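Local coordinates for protein multicopper oxidase (PDB 4E9X) that probably couples the one-electron oxidation of substrates to the reduction of dioxygen to water, using a mononuclear copper and a copper cluster that holds dioxygen, at residues Q40-N51 with E84-A95; K94-W102 with H214-S222. All blocks are in the same frame, centred on the assembly; numbering follows the deposited sequence. Where two conformers were deposited one is given.

Contact 1: Q40-N51 with E84-A95; sequences QEGDDVIVNVTN and EAGDSYTYKFKA
Lys-94 and Asp-44 face each other in a non-hydrogen-bonded pair of the antiparallel strands 44-51 and 88-94, and their side chains run side by side. Along the lysine, CB lies near Asp-44 OD1, CG rests 3.7 Å from Asp-43 O, CD passes 4.2 Å from Asp-44 OD1, and CE closes to within 3.3 Å of Asp-44 OD1. CG leaves anti to the backbone N (chi1 -179°), and bends at chi3 and chi4 then curl the chain so that NZ reaches Asp-44 OD1 on its syn side, a salt bridge of 3.0 Å; NZ also bonds weakly to Gly-42 O. Farther along the same face, Thr-90 OG1 donates to Asn-48 OD1 (2.8 Å) in the carbonyl plane, on a lone pair, while Asn-48 ND2 turns to Asp-7 and Glu-5. The hydroxyls of Thr-50 and Ser-88 pair beyond it.

The other face is mostly valine and aromatic. Val-45 CB sits over the Phe-93 ring in a CH-pi contact, 4.0 Å from its centroid, and Val-49 CG2 meets the edge of Tyr-91 at CD2 (3.7 Å). The Tyr-91 hydroxyl is held by Gln-80 and Ile-59. Backbone bonds run on at both ends, from Gly-42 N to Ala-95 O and from Gly-86 N to Asn-51 O. The antiparallel pair, with 44-51 also running parallel to strand 3-18, belongs to a sheet of the Greek-key cupredoxin sandwich from which multicopper oxidases are built.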
loop_
_atom_site.group_PDB
_atom_site.type_symbol
_atom_site.label_atom_id
_atom_site.label_comp_id
_atom_site.label_asym_id
_atom_site.label_seq_id
_atom_site.Cartn_x
_atom_site.Cartn_y
_atom_site.Cartn_z
ATOM N N GLN A 40 24.127 3.899 -20.064
ATOM C CA GLN A 40 24.704 4.915 -19.179
ATOM C C GLN A 40 23.946 6.226 -19.263
ATOM O O GLN A 40 23.428 6.586 -20.346
ATOM C CB GLN A 40 26.161 5.162 -19.621
ATOM C CG GLN A 40 26.999 5.944 -18.644
ATOM C CD GLN A 40 28.476 5.824 -19.023
ATOM O OE1 GLN A 40 28.891 5.599 -20.163
ATOM N NE2 GLN A 40 29.322 5.976 -18.011
ATOM N N GLU A 41 23.912 6.933 -18.128
ATOM C CA GLU A 41 23.327 8.270 -18.117
ATOM C C GLU A 41 23.906 9.094 -19.255
ATOM O O GLU A 41 25.122 9.151 -19.517
ATOM C CB GLU A 41 23.718 8.946 -16.817
ATOM C CG GLU A 41 23.167 10.337 -16.626
ATOM C CD GLU A 41 23.604 10.990 -15.315
ATOM O OE1 GLU A 41 24.339 10.394 -14.503
ATOM O OE2 GLU A 41 23.139 12.128 -15.071
ATOM N N GLY A 42 23.002 9.729 -20.020
ATOM C CA GLY A 42 23.343 10.568 -21.167
ATOM C C GLY A 42 23.364 9.812 -22.482
ATOM O O GLY A 42 23.508 10.456 -23.526
ATOM N N ASP A 43 23.268 8.488 -22.519
ATOM C CA ASP A 43 23.286 7.812 -23.805
ATOM C C ASP A 43 22.054 8.207 -24.599
ATOM O O ASP A 43 20.967 8.524 -24.075
ATOM C CB ASP A 43 23.331 6.299 -23.648
ATOM C CG ASP A 43 24.673 5.748 -23.180
ATOM O OD1 ASP A 43 25.717 6.424 -23.218
ATOM O OD2 ASP A 43 24.665 4.566 -22.780
ATOM N N ASP A 44 22.251 8.188 -25.937
ATOM C CA ASP A 44 21.147 8.336 -26.854
ATOM C C ASP A 44 20.672 6.946 -27.242
ATOM O O ASP A 44 21.422 6.206 -27.866
ATOM C CB ASP A 44 21.657 9.100 -28.076
ATOM C CG ASP A 44 22.085 10.498 -27.637
ATOM O OD1 ASP A 44 21.299 11.198 -26.951
ATOM O OD2 ASP A 44 23.223 10.886 -27.972
ATOM N N VAL A 45 19.435 6.624 -26.883
ATOM C CA VAL A 45 18.876 5.290 -27.114
ATOM C C VAL A 45 17.950 5.331 -28.319
ATOM O O VAL A 45 17.125 6.239 -28.460
ATOM C CB VAL A 45 18.131 4.837 -25.849
ATOM C CG1 VAL A 45 17.565 3.437 -26.059
ATOM C CG2 VAL A 45 19.083 4.846 -24.685
ATOM N N ILE A 46 18.095 4.302 -29.155
ATOM C CA ILE A 46 17.201 4.083 -30.277
ATOM C C ILE A 46 16.664 2.677 -30.187
ATOM O O ILE A 46 17.464 1.733 -30.092
ATOM C CB ILE A 46 17.976 4.299 -31.603
ATOM C CG1 ILE A 46 18.618 5.693 -31.715
ATOM C CG2 ILE A 46 17.065 4.015 -32.789
ATOM C CD1 ILE A 46 19.660 5.785 -32.827
ATOM N N VAL A 47 15.354 2.496 -30.170
ATOM C CA VAL A 47 14.788 1.147 -30.108
ATOM C C VAL A 47 13.831 0.984 -31.297
ATOM O O VAL A 47 12.812 1.713 -31.413
ATOM C CB VAL A 47 14.043 0.915 -28.788
ATOM C CG1 VAL A 47 13.541 -0.541 -28.786
ATOM C CG2 VAL A 47 14.939 1.092 -27.576
ATOM N N ASN A 48 14.145 0.022 -32.191
ATOM C CA ASN A 48 13.300 -0.261 -33.342
ATOM C C ASN A 48 12.425 -1.461 -32.974
ATOM O O ASN A 48 13.001 -2.532 -32.696
ATOM C CB ASN A 48 14.133 -0.589 -34.588
ATOM C CG ASN A 48 15.190 0.475 -34.887
ATOM O OD1 ASN A 48 14.820 1.622 -35.087
ATOM N ND2 ASN A 48 16.464 0.096 -34.909
ATOM N N VAL A 49 11.130 -1.265 -32.940
ATOM C CA VAL A 49 10.215 -2.283 -32.451
ATOM C C VAL A 49 9.407 -2.882 -33.619
ATOM O O VAL A 49 8.773 -2.097 -34.346
ATOM C CB VAL A 49 9.245 -1.662 -31.428
ATOM C CG1 VAL A 49 8.288 -2.730 -30.935
ATOM C CG2 VAL A 49 9.961 -0.983 -30.269
ATOM N N THR A 50 9.409 -4.196 -33.764
ATOM C CA THR A 50 8.517 -4.874 -34.714
ATOM C C THR A 50 7.481 -5.729 -33.995
ATOM O O THR A 50 7.799 -6.569 -33.159
ATOM C CB THR A 50 9.318 -5.743 -35.680
ATOM O OG1 THR A 50 10.150 -4.808 -36.406
ATOM C CG2 THR A 50 8.413 -6.465 -36.663
ATOM N N ASN A 51 6.236 -5.464 -34.340
ATOM C CA ASN A 51 5.129 -6.190 -33.705
ATOM C C ASN A 51 4.807 -7.467 -34.482
ATOM O O ASN A 51 4.127 -7.389 -35.525
ATOM C CB ASN A 51 3.908 -5.246 -33.685
ATOM C CG ASN A 51 2.692 -5.873 -33.027
ATOM O OD1 ASN A 51 2.774 -7.045 -32.613
ATOM N ND2 ASN A 51 1.625 -5.109 -32.902
ATOM N N GLU A 84 0.385 -1.290 -35.076
ATOM C CA GLU A 84 -0.525 -2.337 -35.457
ATOM C C GLU A 84 0.217 -3.631 -35.725
ATOM O O GLU A 84 1.437 -3.641 -35.913
ATOM C CB GLU A 84 -1.282 -1.885 -36.722
ATOM C CG GLU A 84 -2.070 -0.576 -36.542
ATOM C CD GLU A 84 -3.250 -0.662 -35.582
ATOM O OE1 GLU A 84 -3.835 -1.772 -35.383
ATOM O OE2 GLU A 84 -3.622 0.360 -34.967
ATOM N N ALA A 85 -0.550 -4.712 -35.765
ATOM C CA ALA A 85 -0.006 -6.032 -36.013
ATOM C C ALA A 85 0.794 -6.051 -37.303
ATOM O O ALA A 85 0.308 -5.628 -38.343
ATOM C CB ALA A 85 -1.139 -7.010 -36.105
ATOM N N GLY A 86 2.031 -6.533 -37.180
ATOM C CA GLY A 86 2.974 -6.673 -38.296
ATOM C C GLY A 86 3.748 -5.401 -38.560
ATOM O O GLY A 86 4.691 -5.447 -39.354
ATOM N N ASP A 87 3.428 -4.268 -37.949
ATOM C CA ASP A 87 4.135 -3.012 -38.199
ATOM C C ASP A 87 5.303 -2.822 -37.257
ATOM O O ASP A 87 5.540 -3.554 -36.279
ATOM C CB ASP A 87 3.184 -1.795 -38.105
ATOM C CG ASP A 87 2.185 -1.809 -39.265
ATOM O OD1 ASP A 87 2.397 -2.514 -40.285
ATOM O OD2 ASP A 87 1.167 -1.098 -39.194
ATOM N N SER A 88 6.060 -1.773 -37.609
ATOM C CA SER A 88 7.212 -1.379 -36.838
ATOM C C SER A 88 7.120 0.093 -36.440
ATOM O O SER A 88 6.359 0.794 -37.056
ATOM C CB SER A 88 8.527 -1.574 -37.595
ATOM O OG SER A 88 8.609 -2.950 -37.967
ATOM N N TYR A 89 7.936 0.459 -35.466
ATOM C CA TYR A 89 7.993 1.817 -34.946
ATOM C C TYR A 89 9.313 2.051 -34.232
ATOM O O TYR A 89 9.803 1.137 -33.559
ATOM C CB TYR A 89 6.812 2.029 -33.980
ATOM C CG TYR A 89 6.592 3.448 -33.530
ATOM C CD1 TYR A 89 5.774 4.303 -34.232
ATOM C CD2 TYR A 89 7.177 3.957 -32.383
ATOM C CE1 TYR A 89 5.577 5.603 -33.797
ATOM C CE2 TYR A 89 6.980 5.258 -31.956
ATOM C CZ TYR A 89 6.158 6.116 -32.672
ATOM O OH TYR A 89 5.941 7.433 -32.256
ATOM N N THR A 90 9.861 3.238 -34.350
ATOM C CA THR A 90 11.148 3.552 -33.699
ATOM C C THR A 90 10.984 4.624 -32.621
ATOM O O THR A 90 10.428 5.712 -32.846
ATOM C CB THR A 90 12.162 4.030 -34.751
ATOM O OG1 THR A 90 12.448 2.946 -35.664
ATOM C CG2 THR A 90 13.458 4.480 -34.079
ATOM N N TYR A 91 11.487 4.241 -31.448
ATOM C CA TYR A 91 11.577 5.134 -30.290
ATOM C C TYR A 91 12.979 5.744 -30.220
ATOM O O TYR A 91 13.914 4.955 -30.385
ATOM C CB TYR A 91 11.295 4.379 -28.975
ATOM C CG TYR A 91 9.845 3.887 -28.988
ATOM C CD1 TYR A 91 8.834 4.760 -28.618
ATOM C CD2 TYR A 91 9.492 2.594 -29.402
ATOM C CE1 TYR A 91 7.484 4.407 -28.591
ATOM C CE2 TYR A 91 8.163 2.209 -29.411
ATOM C CZ TYR A 91 7.180 3.114 -29.015
ATOM O OH TYR A 91 5.865 2.735 -29.047
ATOM N N LYS A 92 13.089 7.038 -29.937
ATOM C CA LYS A 92 14.382 7.646 -29.643
ATOM C C LYS A 92 14.282 8.573 -28.424
ATOM O O LYS A 92 13.377 9.417 -28.341
ATOM C CB LYS A 92 14.854 8.483 -30.854
ATOM C CG LYS A 92 14.936 7.687 -32.129
ATOM C CD LYS A 92 15.614 8.531 -33.216
ATOM C CE LYS A 92 15.941 7.655 -34.442
ATOM N NZ LYS A 92 16.663 8.371 -35.511
ATOM N N PHE A 93 15.202 8.377 -27.462
ATOM C CA PHE A 93 15.221 9.235 -26.280
ATOM C C PHE A 93 16.621 9.302 -25.741
ATOM O O PHE A 93 17.404 8.369 -25.977
ATOM C CB PHE A 93 14.226 8.771 -25.199
ATOM C CG PHE A 93 14.424 7.330 -24.764
ATOM C CD1 PHE A 93 15.290 7.006 -23.722
ATOM C CD2 PHE A 93 13.738 6.328 -25.416
ATOM C CE1 PHE A 93 15.442 5.671 -23.373
ATOM C CE2 PHE A 93 13.882 5.007 -25.060
ATOM C CZ PHE A 93 14.750 4.659 -24.020
ATOM N N LYS A 94 16.935 10.362 -25.012
ATOM C CA LYS A 94 18.177 10.405 -24.274
ATOM C C LYS A 94 17.896 9.909 -22.867
ATOM O O LYS A 94 16.920 10.259 -22.214
ATOM C CB LYS A 94 18.758 11.830 -24.193
ATOM C CG LYS A 94 20.089 12.015 -23.454
ATOM C CD LYS A 94 20.528 13.454 -23.509
ATOM C CE LYS A 94 21.060 13.811 -24.880
ATOM N NZ LYS A 94 22.451 13.276 -25.064
ATOM N N ALA A 95 18.846 9.063 -22.382
ATOM C CA ALA A 95 18.740 8.501 -21.058
ATOM C C ALA A 95 19.277 9.474 -20.008
ATOM O O ALA A 95 20.287 9.163 -19.363
ATOM C CB ALA A 95 19.545 7.191 -21.043
#

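Contact 2: K94-W102 with H214-S222; sequences KADRIGTLW and HKDGLPLDS
Arg-97 reaches from the first cupredoxin domain to the tip of a beta hairpin in the second, where a type I' turn from Lys-215 to Leu-218 joins strands 210-215 and 218-226. CG leaves anti to the backbone N (chi1 166°), and bends at chi2 and chi3 swing the guanidinium across to the hairpin. There it grips one backbone oxygen end-on: NH1 (2.8 Å) and NH2 (2.9 Å) both donate to Asp-216 O, which lies in the guanidinium plane. NH1 also donates to Ile-98 O, tying the arginine to its own loop, and NE forms a salt bridge with Asp-209 of the second subunit. Leu-218 CG sits 3.5 Å above the centre of one guanidinium face, and its CD2 packs on Ile-98 CG1 (3.8 Å). With an alanine at Arg-97 the paired N-H grip on Asp-216 O goes, and the turn is likely to be held less firmly against the loop, with Asp-209 of the second subunit left without its charge partner.

The Asp-216 carboxylate has other mates: OD1 accepts from Arg-236 N, OD2 from Asp-227 N and Thr-228 N of the second subunit. The Thr-100 hydroxyl bonds to Asp-238 and Arg-192. Gly-99 and Gly-217 meet with CA atoms 4.0 Å apart, too close for a side chain on either. Beside them one water accepts from Thr-100 N at 3.0 Å and donates to Gly-217 O at 3.1 Å.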
loop_
_atom_site.group_PDB
_atom_site.type_symbol
_atom_site.label_atom_id
_atom_site.label_comp_id
_atom_site.label_asym_id
_atom_site.label_seq_id
_atom_site.Cartn_x
_atom_site.Cartn_y
_atom_site.Cartn_z
ATOM N N LYS A 94 16.935 10.362 -25.012
ATOM C CA LYS A 94 18.177 10.405 -24.274
ATOM C C LYS A 94 17.896 9.909 -22.867
ATOM O O LYS A 94 16.920 10.259 -22.214
ATOM C CB LYS A 94 18.758 11.830 -24.193
ATOM C CG LYS A 94 20.089 12.015 -23.454
ATOM C CD LYS A 94 20.528 13.454 -23.509
ATOM C CE LYS A 94 21.060 13.811 -24.880
ATOM N NZ LYS A 94 22.451 13.276 -25.064
ATOM N N ALA A 95 18.846 9.063 -22.382
ATOM C CA ALA A 95 18.740 8.501 -21.058
ATOM C C ALA A 95 19.277 9.474 -20.008
ATOM O O ALA A 95 20.287 9.163 -19.363
ATOM C CB ALA A 95 19.545 7.191 -21.043
ATOM N N ASP A 96 18.611 10.608 -19.829
ATOM C CA ASP A 96 19.121 11.611 -18.908
ATOM C C ASP A 96 18.577 11.360 -17.518
ATOM O O ASP A 96 19.053 11.994 -16.582
ATOM C CB ASP A 96 18.841 13.037 -19.345
ATOM C CG ASP A 96 17.450 13.355 -19.761
ATOM O OD1 ASP A 96 16.503 12.600 -19.502
ATOM O OD2 ASP A 96 17.295 14.435 -20.398
ATOM N N ARG A 97 17.629 10.494 -17.327
ATOM C CA ARG A 97 17.088 10.130 -16.001
ATOM C C ARG A 97 17.762 8.852 -15.519
ATOM O O ARG A 97 17.684 7.844 -16.203
ATOM C CB ARG A 97 15.549 9.967 -16.083
ATOM C CG ARG A 97 14.977 9.241 -14.791
ATOM C CD ARG A 97 15.122 10.084 -13.562
ATOM N NE ARG A 97 13.958 9.852 -12.703
ATOM C CZ ARG A 97 13.714 8.750 -12.010
ATOM N NH1 ARG A 97 14.535 7.714 -11.997
ATOM N NH2 ARG A 97 12.604 8.723 -11.288
ATOM N N ILE A 98 18.426 8.905 -14.378
ATOM C CA ILE A 98 19.188 7.749 -13.922
ATOM C C ILE A 98 18.296 6.757 -13.193
ATOM O O ILE A 98 17.205 7.027 -12.702
ATOM C CB ILE A 98 20.313 8.255 -12.991
ATOM C CG1 ILE A 98 19.776 8.903 -11.697
ATOM C CG2 ILE A 98 21.242 9.203 -13.719
ATOM C CD1 ILE A 98 20.806 9.463 -10.732
ATOM N N GLY A 99 18.875 5.557 -13.051
ATOM C CA GLY A 99 18.408 4.584 -12.051
ATOM C C GLY A 99 17.645 3.418 -12.626
ATOM O O GLY A 99 17.668 3.110 -13.832
ATOM N N THR A 100 16.880 2.781 -11.729
ATOM C CA THR A 100 16.061 1.661 -12.080
ATOM C C THR A 100 14.768 2.138 -12.753
ATOM O O THR A 100 13.830 2.594 -12.072
ATOM C CB THR A 100 15.675 0.876 -10.817
ATOM O OG1 THR A 100 16.878 0.556 -10.104
ATOM C CG2 THR A 100 14.941 -0.410 -11.173
ATOM N N LEU A 101 14.742 2.005 -14.077
ATOM C CA LEU A 101 13.542 2.320 -14.852
ATOM C C LEU A 101 12.974 1.037 -15.433
ATOM O O LEU A 101 13.502 -0.075 -15.181
ATOM C CB LEU A 101 13.883 3.305 -15.997
ATOM C CG LEU A 101 14.796 4.469 -15.585
ATOM C CD1 LEU A 101 14.976 5.433 -16.763
ATOM C CD2 LEU A 101 14.285 5.225 -14.392
ATOM N N TRP A 102 11.900 1.136 -16.207
ATOM C CA TRP A 102 11.364 -0.078 -16.851
ATOM C C TRP A 102 10.575 0.332 -18.073
ATOM O O TRP A 102 10.403 1.513 -18.323
ATOM C CB TRP A 102 10.556 -0.899 -15.887
ATOM C CG TRP A 102 9.297 -0.353 -15.268
ATOM C CD1 TRP A 102 9.147 0.795 -14.557
ATOM C CD2 TRP A 102 8.016 -1.006 -15.302
ATOM N NE1 TRP A 102 7.814 0.897 -14.148
ATOM C CE2 TRP A 102 7.110 -0.186 -14.592
ATOM C CE3 TRP A 102 7.526 -2.209 -15.853
ATOM C CZ2 TRP A 102 5.765 -0.546 -14.447
ATOM C CZ3 TRP A 102 6.199 -2.559 -15.709
ATOM C CH2 TRP A 102 5.310 -1.716 -15.002
ATOM N N HIS A 214 16.950 3.819 -2.850
ATOM C CA HIS A 214 16.400 4.534 -4.011
ATOM C C HIS A 214 14.904 4.273 -4.151
ATOM O O HIS A 214 14.471 3.129 -3.957
ATOM C CB HIS A 214 17.020 4.101 -5.348
ATOM C CG HIS A 214 18.502 4.316 -5.511
ATOM N ND1 HIS A 214 19.442 3.614 -4.753
ATOM C CD2 HIS A 214 19.180 5.145 -6.354
ATOM C CE1 HIS A 214 20.624 4.024 -5.159
ATOM N NE2 HIS A 214 20.505 4.954 -6.120
ATOM N N LYS A 215 14.213 5.326 -4.495
ATOM C CA LYS A 215 12.781 5.262 -4.782
ATOM C C LYS A 215 12.608 5.658 -6.251
ATOM O O LYS A 215 13.061 6.737 -6.652
ATOM C CB LYS A 215 12.012 6.211 -3.849
ATOM C CG LYS A 215 10.637 6.616 -4.305
ATOM C CD LYS A 215 9.634 5.463 -4.466
ATOM C CE LYS A 215 8.294 6.084 -4.863
ATOM N NZ LYS A 215 7.478 5.106 -5.608
ATOM N N ASP A 216 11.999 4.743 -7.032
ATOM C CA ASP A 216 11.778 4.983 -8.474
ATOM C C ASP A 216 13.091 5.358 -9.170
ATOM O O ASP A 216 13.116 6.140 -10.127
ATOM C CB ASP A 216 10.714 6.049 -8.702
ATOM C CG ASP A 216 9.333 5.601 -8.134
ATOM O OD1 ASP A 216 9.155 4.407 -7.821
ATOM O OD2 ASP A 216 8.511 6.531 -8.009
ATOM N N GLY A 217 14.201 4.749 -8.715
ATOM C CA GLY A 217 15.512 4.940 -9.336
ATOM C C GLY A 217 16.290 6.135 -8.836
ATOM O O GLY A 217 17.465 6.226 -9.170
ATOM N N LEU A 218 15.704 7.011 -8.020
ATOM C CA LEU A 218 16.455 8.208 -7.568
ATOM C C LEU A 218 16.855 8.024 -6.118
ATOM O O LEU A 218 16.095 7.501 -5.293
ATOM C CB LEU A 218 15.591 9.463 -7.723
ATOM C CG LEU A 218 15.379 9.878 -9.175
ATOM C CD1 LEU A 218 14.414 11.059 -9.288
ATOM C CD2 LEU A 218 16.715 10.253 -9.840
ATOM N N PRO A 219 18.081 8.431 -5.786
ATOM C CA PRO A 219 18.615 8.134 -4.461
ATOM C C PRO A 219 17.961 8.971 -3.375
ATOM O O PRO A 219 17.811 10.206 -3.509
ATOM C CB PRO A 219 20.104 8.506 -4.579
ATOM C CG PRO A 219 20.136 9.528 -5.706
ATOM C CD PRO A 219 19.078 9.096 -6.675
ATOM N N LEU A 220 17.606 8.323 -2.279
ATOM C CA LEU A 220 16.980 9.020 -1.162
ATOM C C LEU A 220 18.038 9.799 -0.398
ATOM O O LEU A 220 19.137 9.301 -0.088
ATOM C CB LEU A 220 16.358 8.003 -0.215
ATOM C CG LEU A 220 15.136 7.227 -0.778
ATOM C CD1 LEU A 220 14.772 6.137 0.203
ATOM C CD2 LEU A 220 13.961 8.140 -0.996
ATOM N N ASP A 221 17.688 11.014 0.011
ATOM C CA ASP A 221 18.552 11.762 0.936
ATOM C C ASP A 221 18.580 11.087 2.303
ATOM O O ASP A 221 19.615 11.219 3.010
ATOM C CB ASP A 221 18.055 13.204 1.056
ATOM C CG ASP A 221 18.315 14.085 -0.147
ATOM O OD1 ASP A 221 19.228 13.810 -0.977
ATOM O OD2 ASP A 221 17.591 15.122 -0.275
ATOM N N SER A 222 17.503 10.421 2.680
ATOM C CA SER A 222 17.439 9.751 3.977
ATOM C C SER A 222 17.093 8.282 3.776
ATOM O O SER A 222 15.956 7.843 3.910
ATOM C CB SER A 222 16.397 10.400 4.876
ATOM O OG SER A 222 16.539 9.883 6.185
HETATM O O HOH W 1 18.295 3.207 -9.152
#

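The two contacts follow one another along the chain, their centres 20 Å apart: from strand 88-94 the chain passes through Lys-94 and Ala-95, common to both, into the loop of contact 2. They also touch directly, Glu-41 CD lying 3.4 Å from Ile-98 CG2. Copper lies at different distances from the two. In contact 1 the side chain of Asn-51 is about 7 Å from a bound copper and touches His-57, a ligand of the mononuclear site. In contact 2 the side chain of Asp-216 is about 10 Å from a copper; farther along segment 94-102, beyond the contact itself, Trp-102 meets the rings of His-62 and His-104, which bind a copper and line a dioxygen pocket.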